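Local coordinates for glucokinase (Leishmania braziliensis MHOM/BR/75/M2904, PDB 6EDI), which probably catalyses the ATP-dependent phosphorylation of D-glucose and forms a dimer, captured here in an open conformation, at residues V72-V76 against F87-V91; A111-V117 against R151-D157; Y288-K292 against D316-A321. One frame throughout, in Å; residues are numbered along the deposited sequence.

Contact 1 (V72-V76 against F87-V91)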
ATOM      1  N   VAL A  72       1.377  16.586 -28.441  1.00 26.86           N
ATOM      2  CA  VAL A  72       1.322  18.016 -28.697  1.00 33.26           C
ATOM      3  C   VAL A  72       1.438  18.713 -27.354  1.00 33.31           C
ATOM      4  O   VAL A  72       0.781  18.320 -26.388  1.00 34.41           O
ATOM      5  CB  VAL A  72      -0.024  18.393 -29.336  1.00 34.62           C
ATOM      6  CG1 VAL A  72      -0.139  19.901 -29.508  1.00 35.71           C
ATOM      7  CG2 VAL A  72      -0.185  17.686 -30.663  1.00 32.59           C
ATOM      8  N   ARG A  73       2.291  19.725 -27.262  1.00 30.83           N
ATOM      9  CA  ARG A  73       2.358  20.480 -26.019  1.00 35.73           C
ATOM     10  C   ARG A  73       1.378  21.635 -26.099  1.00 38.59           C
ATOM     11  O   ARG A  73       1.517  22.518 -26.945  1.00 36.77           O
ATOM     12  CB  ARG A  73       3.773  20.987 -25.745  1.00 37.59           C
ATOM     13  CG  ARG A  73       3.889  21.795 -24.459  1.00 43.29           C
ATOM     14  CD  ARG A  73       5.294  22.341 -24.277  1.00 47.64           C
ATOM     15  NE  ARG A  73       6.317  21.297 -24.379  1.00 43.46           N
ATOM     16  CZ  ARG A  73       6.721  20.546 -23.360  1.00 47.36           C
ATOM     17  NH1 ARG A  73       6.179  20.710 -22.160  1.00 48.94           N
ATOM     18  NH2 ARG A  73       7.656  19.619 -23.538  1.00 47.22           N
ATOM     19  N   PHE A  74       0.369  21.608 -25.236  1.00 35.37           N
ATOM     20  CA  PHE A  74      -0.582  22.704 -25.145  1.00 40.20           C
ATOM     21  C   PHE A  74      -0.150  23.578 -23.986  1.00 41.00           C
ATOM     22  O   PHE A  74       0.564  23.118 -23.094  1.00 40.02           O
ATOM     23  CB  PHE A  74      -2.002  22.174 -24.922  1.00 38.36           C
ATOM     24  CG  PHE A  74      -2.589  21.484 -26.118  1.00 38.69           C
ATOM     25  CD1 PHE A  74      -3.309  22.198 -27.067  1.00 36.14           C
ATOM     26  CD2 PHE A  74      -2.433  20.112 -26.294  1.00 38.51           C
ATOM     27  CE1 PHE A  74      -3.857  21.559 -28.182  1.00 36.51           C
ATOM     28  CE2 PHE A  74      -2.981  19.468 -27.401  1.00 33.99           C
ATOM     29  CZ  PHE A  74      -3.695  20.194 -28.344  1.00 37.58           C
ATOM     30  N   LYS A  75      -0.564  24.840 -24.001  1.00 42.66           N
ATOM     31  CA  LYS A  75      -0.203  25.753 -22.932  1.00 43.36           C
ATOM     32  C   LYS A  75      -1.425  26.101 -22.111  1.00 39.96           C
ATOM     33  O   LYS A  75      -2.436  26.549 -22.654  1.00 39.21           O
ATOM     34  CB  LYS A  75       0.455  27.025 -23.490  1.00 40.59           C
ATOM     35  CG  LYS A  75       1.901  26.825 -23.933  1.00 49.53           C
ATOM     36  CD  LYS A  75       1.988  26.155 -25.307  1.00 45.82           C
ATOM     37  CE  LYS A  75       3.308  25.409 -25.495  1.00 48.14           C
ATOM     38  NZ  LYS A  75       3.487  24.906 -26.896  1.00 48.86           N
ATOM     39  N   VAL A  76      -1.332  25.877 -20.802  1.00 43.48           N
ATOM     40  CA  VAL A  76      -2.389  26.254 -19.868  1.00 43.79           C
ATOM     41  C   VAL A  76      -2.338  27.768 -19.642  1.00 44.12           C
ATOM     42  O   VAL A  76      -1.693  28.259 -18.710  1.00 45.06           O
ATOM     43  CB  VAL A  76      -2.250  25.514 -18.524  1.00 39.28           C
ATOM     44  CG1 VAL A  76      -3.557  25.594 -17.746  1.00 38.36           C
ATOM     45  CG2 VAL A  76      -1.849  24.056 -18.761  1.00 42.03           C
ATOM     46  N   PHE A  87      -8.261  21.391 -24.885  1.00 37.07           N
ATOM     47  CA  PHE A  87      -7.167  20.685 -25.550  1.00 36.12           C
ATOM     48  C   PHE A  87      -7.639  19.365 -26.165  1.00 33.39           C
ATOM     49  O   PHE A  87      -7.327  19.062 -27.317  1.00 34.22           O
ATOM     50  CB  PHE A  87      -6.002  20.428 -24.587  1.00 35.75           C
ATOM     51  CG  PHE A  87      -5.432  21.672 -23.964  1.00 39.32           C
ATOM     52  CD1 PHE A  87      -5.552  22.903 -24.593  1.00 36.48           C
ATOM     53  CD2 PHE A  87      -4.784  21.605 -22.737  1.00 40.66           C
ATOM     54  CE1 PHE A  87      -5.034  24.054 -24.012  1.00 41.70           C
ATOM     55  CE2 PHE A  87      -4.253  22.744 -22.144  1.00 41.25           C
ATOM     56  CZ  PHE A  87      -4.377  23.976 -22.786  1.00 43.69           C
ATOM     57  N   PHE A  88      -8.388  18.583 -25.395  1.00 34.38           N
ATOM     58  CA  PHE A  88      -8.884  17.310 -25.900  1.00 34.17           C
ATOM     59  C   PHE A  88      -9.780  17.537 -27.116  1.00 36.80           C
ATOM     60  O   PHE A  88      -9.706  16.799 -28.101  1.00 36.37           O
ATOM     61  CB  PHE A  88      -9.635  16.544 -24.814  1.00 34.75           C
ATOM     62  CG  PHE A  88      -8.795  16.207 -23.623  1.00 35.58           C
ATOM     63  CD1 PHE A  88      -7.417  16.039 -23.749  1.00 34.35           C
ATOM     64  CD2 PHE A  88      -9.381  16.070 -22.369  1.00 33.64           C
ATOM     65  CE1 PHE A  88      -6.631  15.737 -22.629  1.00 31.48           C
ATOM     66  CE2 PHE A  88      -8.613  15.776 -21.251  1.00 33.50           C
ATOM     67  CZ  PHE A  88      -7.233  15.605 -21.384  1.00 31.24           C
ATOM     68  N   ASP A  89     -10.602  18.581 -27.059  1.00 36.88           N
ATOM     69  CA  ASP A  89     -11.449  18.911 -28.199  1.00 37.62           C
ATOM     70  C   ASP A  89     -10.636  19.368 -29.424  1.00 34.84           C
ATOM     71  O   ASP A  89     -10.934  18.959 -30.546  1.00 37.79           O
ATOM     72  CB  ASP A  89     -12.523  19.932 -27.824  1.00 39.15           C
ATOM     73  CG  ASP A  89     -13.670  19.945 -28.813  1.00 47.44           C
ATOM     74  OD1 ASP A  89     -14.538  19.050 -28.720  1.00 47.77           O
ATOM     75  OD2 ASP A  89     -13.693  20.834 -29.693  1.00 47.30           O
ATOM     76  N   GLU A  90      -9.602  20.185 -29.221  1.00 33.60           N
ATOM     77  CA  GLU A  90      -8.731  20.568 -30.340  1.00 37.95           C
ATOM     78  C   GLU A  90      -8.051  19.363 -30.994  1.00 38.83           C
ATOM     79  O   GLU A  90      -7.843  19.345 -32.207  1.00 35.65           O
ATOM     80  CB  GLU A  90      -7.664  21.580 -29.910  1.00 39.86           C
ATOM     81  CG  GLU A  90      -8.200  22.898 -29.399  1.00 42.93           C
ATOM     82  CD  GLU A  90      -7.343  24.079 -29.825  1.00 47.79           C
ATOM     83  OE1 GLU A  90      -6.258  24.289 -29.240  1.00 47.71           O
ATOM     84  OE2 GLU A  90      -7.763  24.795 -30.756  1.00 56.52           O
ATOM     85  N   VAL A  91      -7.690  18.364 -30.192  1.00 37.88           N
ATOM     86  CA  VAL A  91      -7.059  17.157 -30.729  1.00 34.13           C
ATOM     87  C   VAL A  91      -8.090  16.367 -31.520  1.00 37.56           C
ATOM     88  O   VAL A  91      -7.832  15.912 -32.645  1.00 36.17           O
ATOM     89  CB  VAL A  91      -6.489  16.266 -29.608  1.00 31.16           C
ATOM     90  CG1 VAL A  91      -6.033  14.915 -30.166  1.00 32.27           C
ATOM     91  CG2 VAL A  91      -5.340  16.964 -28.904  1.00 35.89           C
TER
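Phe74 on strand 72-75 and Phe87 on helix 87-91 have the closest CA atoms of the contact, 6.9 Å from CA to CA, where the two short segments run closer to antiparallel than to parallel, their N-to-C directions 139° apart. No hydrogen bond joins them, and the contact is carried mainly by these two phenylalanines. Their rings lie near parallel, with planes at 19°, but are slid so far past each other that they barely overlap. Each ring therefore sits over the other residue's CB more than over the other ring. CB of Phe74 stands 3.4 Å from the centroid of the Phe87 ring, almost on its normal, and CB of Phe87 stands 3.9 Å from the centroid of the Phe74 ring: a reciprocal pair of CH-pi contacts. In both residues CG lies anti to the carbonyl carbon and beside the backbone N (chi1 -71° for Phe74). The two side chains run past each other in opposite directions. The face of Phe74 turned from Phe87 receives CG1 of Val72, offset toward the rim. Val91 adds its CG2 branch obliquely, 3.7 Å from CZ of Phe74, while Glu90 brings OE1 to the ring edge near CE1. At the far end of Phe87, CZ comes 3.2 Å from the backbone O of Lys75, which meets the ring at its edge. Lys75 itself turns back along its strand, NZ bonding to Arg73 O from above the carbonyl plane. Beyond the contact, Phe87 also touches Ala52 of strand 51-58. Helix 84-98 links strand 67-75 to the parallel but non-adjacent strand 110-117, so the aromatic pair lies where the helix of a beta-alpha-beta crossover packs on the sheet of a ribonuclease H-like domain, the fold of the actin-like ATPase clan.

Contact 2 (A111-V117 against R151-D157)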
ATOM      1  N   ALA A 111      -7.467   2.101 -26.643  1.00 28.73           N
ATOM      2  CA  ALA A 111      -7.654   1.068 -25.633  1.00 29.96           C
ATOM      3  C   ALA A 111      -7.785   1.636 -24.221  1.00 28.13           C
ATOM      4  O   ALA A 111      -8.258   0.949 -23.306  1.00 31.49           O
ATOM      5  CB  ALA A 111      -6.519   0.041 -25.712  1.00 29.53           C
ATOM      6  N   SER A 112      -7.374   2.895 -24.051  1.00 30.00           N
ATOM      7  CA  SER A 112      -7.426   3.552 -22.755  1.00 28.46           C
ATOM      8  C   SER A 112      -7.012   5.000 -22.887  1.00 26.69           C
ATOM      9  O   SER A 112      -6.402   5.405 -23.880  1.00 26.77           O
ATOM     10  CB  SER A 112      -6.476   2.889 -21.765  1.00 30.91           C
ATOM     11  OG  SER A 112      -5.132   3.041 -22.188  1.00 31.19           O
ATOM     12  N   GLY A 113      -7.337   5.774 -21.863  1.00 28.63           N
ATOM     13  CA  GLY A 113      -6.884   7.148 -21.765  1.00 26.83           C
ATOM     14  C   GLY A 113      -6.530   7.429 -20.321  1.00 30.63           C
ATOM     15  O   GLY A 113      -7.149   6.885 -19.396  1.00 27.34           O
ATOM     16  N   ALA A 114      -5.506   8.247 -20.122  1.00 26.79           N
ATOM     17  CA  ALA A 114      -5.052   8.550 -18.770  1.00 27.36           C
ATOM     18  C   ALA A 114      -4.480   9.955 -18.698  1.00 24.69           C
ATOM     19  O   ALA A 114      -3.869  10.432 -19.652  1.00 28.11           O
ATOM     20  CB  ALA A 114      -3.999   7.552 -18.330  1.00 21.46           C
ATOM     21  N   VAL A 115      -4.653  10.600 -17.546  1.00 26.67           N
ATOM     22  CA  VAL A 115      -4.054  11.908 -17.334  1.00 28.61           C
ATOM     23  C   VAL A 115      -3.267  11.909 -16.041  1.00 27.42           C
ATOM     24  O   VAL A 115      -3.832  11.687 -14.974  1.00 30.71           O
ATOM     25  CB  VAL A 115      -5.096  13.040 -17.305  1.00 32.62           C
ATOM     26  CG1 VAL A 115      -4.389  14.404 -17.170  1.00 28.47           C
ATOM     27  CG2 VAL A 115      -5.939  13.021 -18.561  1.00 31.68           C
ATOM     28  N   SER A 116      -1.958  12.126 -16.160  1.00 29.24           N
ATOM     29  CA  SER A 116      -1.080  12.309 -15.004  1.00 31.50           C
ATOM     30  C   SER A 116      -1.143  13.773 -14.603  1.00 30.66           C
ATOM     31  O   SER A 116      -0.888  14.656 -15.430  1.00 31.03           O
ATOM     32  CB  SER A 116       0.364  11.949 -15.357  1.00 27.06           C
ATOM     33  OG  SER A 116       1.220  12.102 -14.235  1.00 34.28           O
ATOM     34  N   VAL A 117      -1.494  14.028 -13.344  1.00 29.48           N
ATOM     35  CA  VAL A 117      -1.612  15.390 -12.838  1.00 32.02           C
ATOM     36  C   VAL A 117      -0.776  15.576 -11.583  1.00 34.09           C
ATOM     37  O   VAL A 117      -0.630  14.648 -10.779  1.00 33.73           O
ATOM     38  CB  VAL A 117      -3.084  15.784 -12.561  1.00 36.24           C
ATOM     39  CG1 VAL A 117      -3.875  15.812 -13.845  1.00 32.75           C
ATOM     40  CG2 VAL A 117      -3.723  14.826 -11.560  1.00 33.03           C
ATOM     41  N   ARG A 151     -12.291   2.565 -18.947  1.00 32.57           N
ATOM     42  CA  ARG A 151     -10.931   2.290 -19.380  1.00 31.24           C
ATOM     43  C   ARG A 151     -10.062   3.530 -19.216  1.00 31.42           C
ATOM     44  O   ARG A 151      -9.090   3.710 -19.941  1.00 29.23           O
ATOM     45  CB  ARG A 151     -10.925   1.844 -20.845  1.00 29.21           C
ATOM     46  CG  ARG A 151     -11.742   0.578 -21.155  1.00 33.41           C
ATOM     47  CD  ARG A 151     -11.092  -0.178 -22.310  1.00 36.26           C
ATOM     48  NE  ARG A 151     -10.965  -1.630 -22.139  1.00 48.12           N
ATOM     49  CZ  ARG A 151     -10.608  -2.273 -21.024  1.00 41.93           C
ATOM     50  NH1 ARG A 151     -10.331  -1.634 -19.894  1.00 45.39           N
ATOM     51  NH2 ARG A 151     -10.527  -3.590 -21.041  1.00 43.33           N
ATOM     52  N   SER A 152     -10.415   4.379 -18.251  1.00 32.73           N
ATOM     53  CA  SER A 152      -9.779   5.683 -18.113  1.00 26.64           C
ATOM     54  C   SER A 152      -9.594   6.117 -16.655  1.00 24.98           C
ATOM     55  O   SER A 152     -10.381   5.759 -15.788  1.00 29.09           O
ATOM     56  CB  SER A 152     -10.584   6.730 -18.873  1.00 27.69           C
ATOM     57  OG  SER A 152     -10.676   6.379 -20.238  1.00 29.65           O
ATOM     58  N   ALA A 153      -8.558   6.901 -16.387  1.00 28.50           N
ATOM     59  CA  ALA A 153      -8.298   7.316 -15.013  1.00 27.01           C
ATOM     60  C   ALA A 153      -7.449   8.555 -14.991  1.00 27.85           C
ATOM     61  O   ALA A 153      -6.639   8.779 -15.900  1.00 25.89           O
ATOM     62  CB  ALA A 153      -7.587   6.207 -14.247  1.00 28.54           C
ATOM     63  N   LEU A 154      -7.631   9.354 -13.946  1.00 30.01           N
ATOM     64  CA  LEU A 154      -6.651  10.356 -13.590  1.00 30.18           C
ATOM     65  C   LEU A 154      -5.601   9.657 -12.744  1.00 27.48           C
ATOM     66  O   LEU A 154      -5.924   8.827 -11.901  1.00 27.83           O
ATOM     67  CB  LEU A 154      -7.288  11.496 -12.792  1.00 29.61           C
ATOM     68  CG  LEU A 154      -8.423  12.220 -13.500  1.00 35.36           C
ATOM     69  CD1 LEU A 154      -9.059  13.263 -12.590  1.00 32.73           C
ATOM     70  CD2 LEU A 154      -7.907  12.846 -14.768  1.00 34.48           C
ATOM     71  N   LEU A 155      -4.342   9.978 -12.989  1.00 26.75           N
ATOM     72  CA  LEU A 155      -3.254   9.395 -12.232  1.00 28.64           C
ATOM     73  C   LEU A 155      -2.462  10.479 -11.508  1.00 27.96           C
ATOM     74  O   LEU A 155      -2.201  11.567 -12.059  1.00 30.12           O
ATOM     75  CB  LEU A 155      -2.322   8.622 -13.162  1.00 28.28           C
ATOM     76  CG  LEU A 155      -2.940   7.590 -14.113  1.00 27.20           C
ATOM     77  CD1 LEU A 155      -1.885   7.094 -15.096  1.00 28.87           C
ATOM     78  CD2 LEU A 155      -3.573   6.414 -13.364  1.00 25.48           C
ATOM     79  N   ASN A 156      -2.078  10.176 -10.274  1.00 29.55           N
ATOM     80  CA  ASN A 156      -1.053  10.956  -9.588  1.00 30.52           C
ATOM     81  C   ASN A 156       0.234  10.865 -10.376  1.00 30.45           C
ATOM     82  O   ASN A 156       0.472   9.876 -11.068  1.00 28.50           O
ATOM     83  CB  ASN A 156      -0.809  10.407  -8.174  1.00 32.39           C
ATOM     84  CG  ASN A 156      -1.735  11.020  -7.142  1.00 39.38           C
ATOM     85  OD1 ASN A 156      -1.576  12.190  -6.764  1.00 43.00           O
ATOM     86  ND2 ASN A 156      -2.708  10.235  -6.672  1.00 34.44           N
ATOM     87  N   ASP A 157       1.056  11.902 -10.282  1.00 30.00           N
ATOM     88  CA  ASP A 157       2.354  11.945 -10.950  1.00 33.22           C
ATOM     89  C   ASP A 157       3.180  10.663 -10.691  1.00 27.51           C
ATOM     90  O   ASP A 157       3.666  10.015 -11.632  1.00 23.65           O
ATOM     91  CB  ASP A 157       3.084  13.254 -10.545  1.00 34.45           C
ATOM     92  CG  ASP A 157       4.607  13.137 -10.563  1.00 38.98           C
ATOM     93  OD1 ASP A 157       5.184  12.591 -11.528  1.00 43.20           O
ATOM     94  OD2 ASP A 157       5.241  13.633  -9.606  1.00 43.71           O
TER
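Ser112 to Val117 pair in parallel register with Arg151 to Asn156, their short axes crossing at only 20°, at one margin of the mixed sheet of a ribonuclease H-like domain. Strand 152-156 is outermost within the chain, and strand 110-117 separates it from strand 41-48. The backbone bonds are weak at both ends, in Gly113 N to Arg151 O and Ala153 N to Gly113 O at the start and Asp157 N to Val117 O at the finish, and firm between: Leu155 N reaches Val115 O at 2.7 Å with a nearly straight N-H...O angle of 177°. Side chains alternate between faces. Val115 and Leu154 share one, CD2 of Leu154 lying 3.8 Å from CB of Val115, with Phe147 of a loop nearby; Ala114, Ala153, Ser116 and Leu155 share the other, over which helix 399-409 packs through Cys404 and Phe407. Before the strand proper, Arg151 can be traced outward along one carbonyl of its neighbour. Its CB passes 3.7 Å from Ala111 O, and CG is a little farther from that oxygen. The bend at chi2 brings CD to 3.2 Å from Ala111 O, the nearest approach. The bend at chi3 sends NE back to 3.9 Å from Ala111 O, and CZ, NH1 and NH2 continue beyond; the guanidinium meets this oxygen obliquely without a hydrogen bond, so the alkyl part of Arg151 does the touching. At the other end, Ser116 carries OG anti to its backbone N (chi1 -179°). From there OG lies 3.5 Å from CA of Asp157 while bonding to OD2 of Asp46 on strand 41-48. Asp157 opens helix 157-170, and its OD1 is held by ND2 of Asn400. Leu155 O, two residues before that helix, accepts from Val117 N at 2.9 Å, nearly along the C=O axis.

Contact 3 (Y288-K292 against D316-A321)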
ATOM      1  N   TYR A 288      23.764  20.821   3.947  1.00 31.65           N
ATOM      2  CA  TYR A 288      24.992  21.553   3.672  1.00 39.18           C
ATOM      3  C   TYR A 288      25.360  22.472   4.829  1.00 33.69           C
ATOM      4  O   TYR A 288      26.480  22.426   5.334  1.00 36.14           O
ATOM      5  CB  TYR A 288      24.868  22.357   2.380  1.00 34.16           C
ATOM      6  CG  TYR A 288      26.177  22.995   1.971  1.00 41.30           C
ATOM      7  CD1 TYR A 288      27.255  22.213   1.568  1.00 40.53           C
ATOM      8  CD2 TYR A 288      26.339  24.372   1.996  1.00 45.45           C
ATOM      9  CE1 TYR A 288      28.459  22.790   1.191  1.00 45.39           C
ATOM     10  CE2 TYR A 288      27.537  24.959   1.622  1.00 45.22           C
ATOM     11  CZ  TYR A 288      28.593  24.164   1.222  1.00 47.24           C
ATOM     12  OH  TYR A 288      29.787  24.758   0.851  1.00 49.76           O
ATOM     13  N   ALA A 289      24.413  23.302   5.242  1.00 36.05           N
ATOM     14  CA  ALA A 289      24.605  24.146   6.413  1.00 38.12           C
ATOM     15  C   ALA A 289      25.001  23.290   7.608  1.00 41.73           C
ATOM     16  O   ALA A 289      26.028  23.537   8.245  1.00 43.93           O
ATOM     17  CB  ALA A 289      23.355  24.943   6.707  1.00 41.98           C
ATOM     18  N   TYR A 290      24.207  22.256   7.881  1.00 37.50           N
ATOM     19  CA  TYR A 290      24.433  21.383   9.026  1.00 35.40           C
ATOM     20  C   TYR A 290      25.851  20.809   9.050  1.00 37.85           C
ATOM     21  O   TYR A 290      26.437  20.649  10.117  1.00 40.00           O
ATOM     22  CB  TYR A 290      23.374  20.266   9.065  1.00 34.65           C
ATOM     23  CG  TYR A 290      23.381  19.411  10.326  1.00 34.25           C
ATOM     24  CD1 TYR A 290      22.715  19.823  11.477  1.00 35.45           C
ATOM     25  CD2 TYR A 290      24.026  18.179  10.352  1.00 35.93           C
ATOM     26  CE1 TYR A 290      22.709  19.037  12.623  1.00 32.36           C
ATOM     27  CE2 TYR A 290      24.023  17.391  11.488  1.00 32.33           C
ATOM     28  CZ  TYR A 290      23.365  17.829  12.617  1.00 34.81           C
ATOM     29  OH  TYR A 290      23.359  17.050  13.748  1.00 34.47           O
ATOM     30  N   ALA A 291      26.416  20.515   7.881  1.00 36.81           N
ATOM     31  CA  ALA A 291      27.743  19.888   7.831  1.00 35.28           C
ATOM     32  C   ALA A 291      28.877  20.910   7.951  1.00 39.70           C
ATOM     33  O   ALA A 291      29.984  20.569   8.366  1.00 45.83           O
ATOM     34  CB  ALA A 291      27.908  19.064   6.571  1.00 34.26           C
ATOM     35  N   LYS A 292      28.610  22.146   7.546  1.00 42.96           N
ATOM     36  CA  LYS A 292      29.624  23.205   7.622  1.00 48.01           C
ATOM     37  C   LYS A 292      29.722  23.770   9.028  1.00 50.59           C
ATOM     38  O   LYS A 292      30.799  23.813   9.632  1.00 54.07           O
ATOM     39  CB  LYS A 292      29.316  24.335   6.636  1.00 48.92           C
ATOM     40  CG  LYS A 292      30.172  24.285   5.376  1.00 51.52           C
ATOM     41  CD  LYS A 292      30.153  25.601   4.600  1.00 55.03           C
ATOM     42  CE  LYS A 292      30.861  26.720   5.350  1.00 58.74           C
ATOM     43  NZ  LYS A 292      31.007  27.951   4.516  1.00 59.67           N
ATOM     44  N   ASP A 316      34.520  20.575  -1.956  1.00 55.69           N
ATOM     45  CA  ASP A 316      33.785  20.896  -0.732  1.00 47.47           C
ATOM     46  C   ASP A 316      33.385  19.661   0.075  1.00 49.69           C
ATOM     47  O   ASP A 316      32.468  18.923  -0.291  1.00 47.81           O
ATOM     48  CB  ASP A 316      32.556  21.733  -1.110  1.00 48.38           C
ATOM     49  CG  ASP A 316      31.933  22.441   0.066  1.00 45.96           C
ATOM     50  OD1 ASP A 316      31.817  21.832   1.156  1.00 44.92           O
ATOM     51  OD2 ASP A 316      31.532  23.611  -0.119  1.00 43.71           O
ATOM     52  N   THR A 317      34.093  19.458   1.181  1.00 50.04           N
ATOM     53  CA  THR A 317      33.917  18.290   2.034  1.00 48.85           C
ATOM     54  C   THR A 317      32.507  18.263   2.652  1.00 45.61           C
ATOM     55  O   THR A 317      31.939  17.193   2.914  1.00 43.97           O
ATOM     56  CB  THR A 317      35.031  18.257   3.122  1.00 46.27           C
ATOM     57  OG1 THR A 317      35.320  16.906   3.494  1.00 53.84           O
ATOM     58  CG2 THR A 317      34.643  19.067   4.355  1.00 45.68           C
ATOM     59  N   ALA A 318      31.933  19.445   2.856  1.00 44.11           N
ATOM     60  CA  ALA A 318      30.607  19.558   3.449  1.00 42.98           C
ATOM     61  C   ALA A 318      29.509  19.229   2.440  1.00 45.76           C
ATOM     62  O   ALA A 318      28.493  18.620   2.790  1.00 38.26           O
ATOM     63  CB  ALA A 318      30.407  20.936   4.028  1.00 42.09           C
ATOM     64  N   ALA A 319      29.705  19.648   1.189  1.00 41.59           N
ATOM     65  CA  ALA A 319      28.755  19.312   0.135  1.00 41.51           C
ATOM     66  C   ALA A 319      28.693  17.795  -0.035  1.00 42.03           C
ATOM     67  O   ALA A 319      27.623  17.231  -0.275  1.00 39.48           O
ATOM     68  CB  ALA A 319      29.139  19.982  -1.173  1.00 41.65           C
ATOM     69  N   ILE A 320      29.849  17.143   0.084  1.00 38.67           N
ATOM     70  CA  ILE A 320      29.925  15.694  -0.045  1.00 42.50           C
ATOM     71  C   ILE A 320      29.186  15.007   1.096  1.00 39.71           C
ATOM     72  O   ILE A 320      28.457  14.049   0.878  1.00 37.96           O
ATOM     73  CB  ILE A 320      31.380  15.198  -0.075  1.00 39.53           C
ATOM     74  CG1 ILE A 320      32.160  15.915  -1.181  1.00 42.40           C
ATOM     75  CG2 ILE A 320      31.430  13.690  -0.262  1.00 41.98           C
ATOM     76  CD1 ILE A 320      33.542  15.352  -1.436  1.00 44.17           C
ATOM     77  N   ALA A 321      29.383  15.507   2.311  1.00 40.07           N
ATOM     78  CA  ALA A 321      28.713  14.946   3.477  1.00 38.57           C
ATOM     79  C   ALA A 321      27.210  15.181   3.374  1.00 36.80           C
ATOM     80  O   ALA A 321      26.417  14.313   3.725  1.00 36.04           O
ATOM     81  CB  ALA A 321      29.260  15.569   4.763  1.00 33.56           C
TER
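Tyr288, Ala318 and Ala291 contribute most of the surface buried where the end of helix 281-292 meets the beginning of helix 317-341, the short segments passing 8.2 Å apart at an angle of 126°. Tyr288 reaches across with one edge of its ring, CD1 and CE1, and its hydroxyl. Its CG is anti to the backbone N (chi1 -173°), and the ring extends past Ala318 to the helix start, turning an edge to Asp316 CG and Ala319 N. CE1 lies 3.4 Å from Ala319 N and 3.7 Å from CB of Ala319. Ala318 lies beside it: its CB touches CE1 of Tyr288 on one hand and, at 3.6 Å, CG of Lys292 on the other. Ala291 CB meets CB of Ala318 at 4.0 Å and CB of Ala321 at 4.2 Å, the small methyls letting the backbones approach. Val307 of helix 304-313 packs on both Tyr288 and Ala319. At the ring's tip, OH donates to OD2 of Asp316, though the modelled 2.3 Å between Tyr288 OH and Asp316 OD2 is too short to be taken literally; Lys302 NZ is a weak second partner of OH. Asp316 is the N-cap, its OD1 accepting from Ala319 N at 3.0 Å and, weakly, from Ala318 N. These capping bonds would probably help stabilise a negative charge on the carboxylate, while the strength of the tyrosine's share remains doubtful.

How the contacts relate
Contacts 1 and 2 belong to one sheet and lie on the same side of the chain's centre, 16 Å apart between centres. They meet directly: CZ of Phe88, on the helix of contact 1, packs 4.0 Å from CG2 of Val115 in contact 2, so helix 84-98 spans from one to the other. Contact 3 is remote, an all-helical junction across the chain's centre from contact 2, with centres 41 Å apart and nearest atoms about 24 Å apart; from contact 1 its centre is 45 Å away. In this clan ATP and sugar bind between two domains, so contacts 1-2 and contact 3 probably lie in separate lobes flanking that cleft.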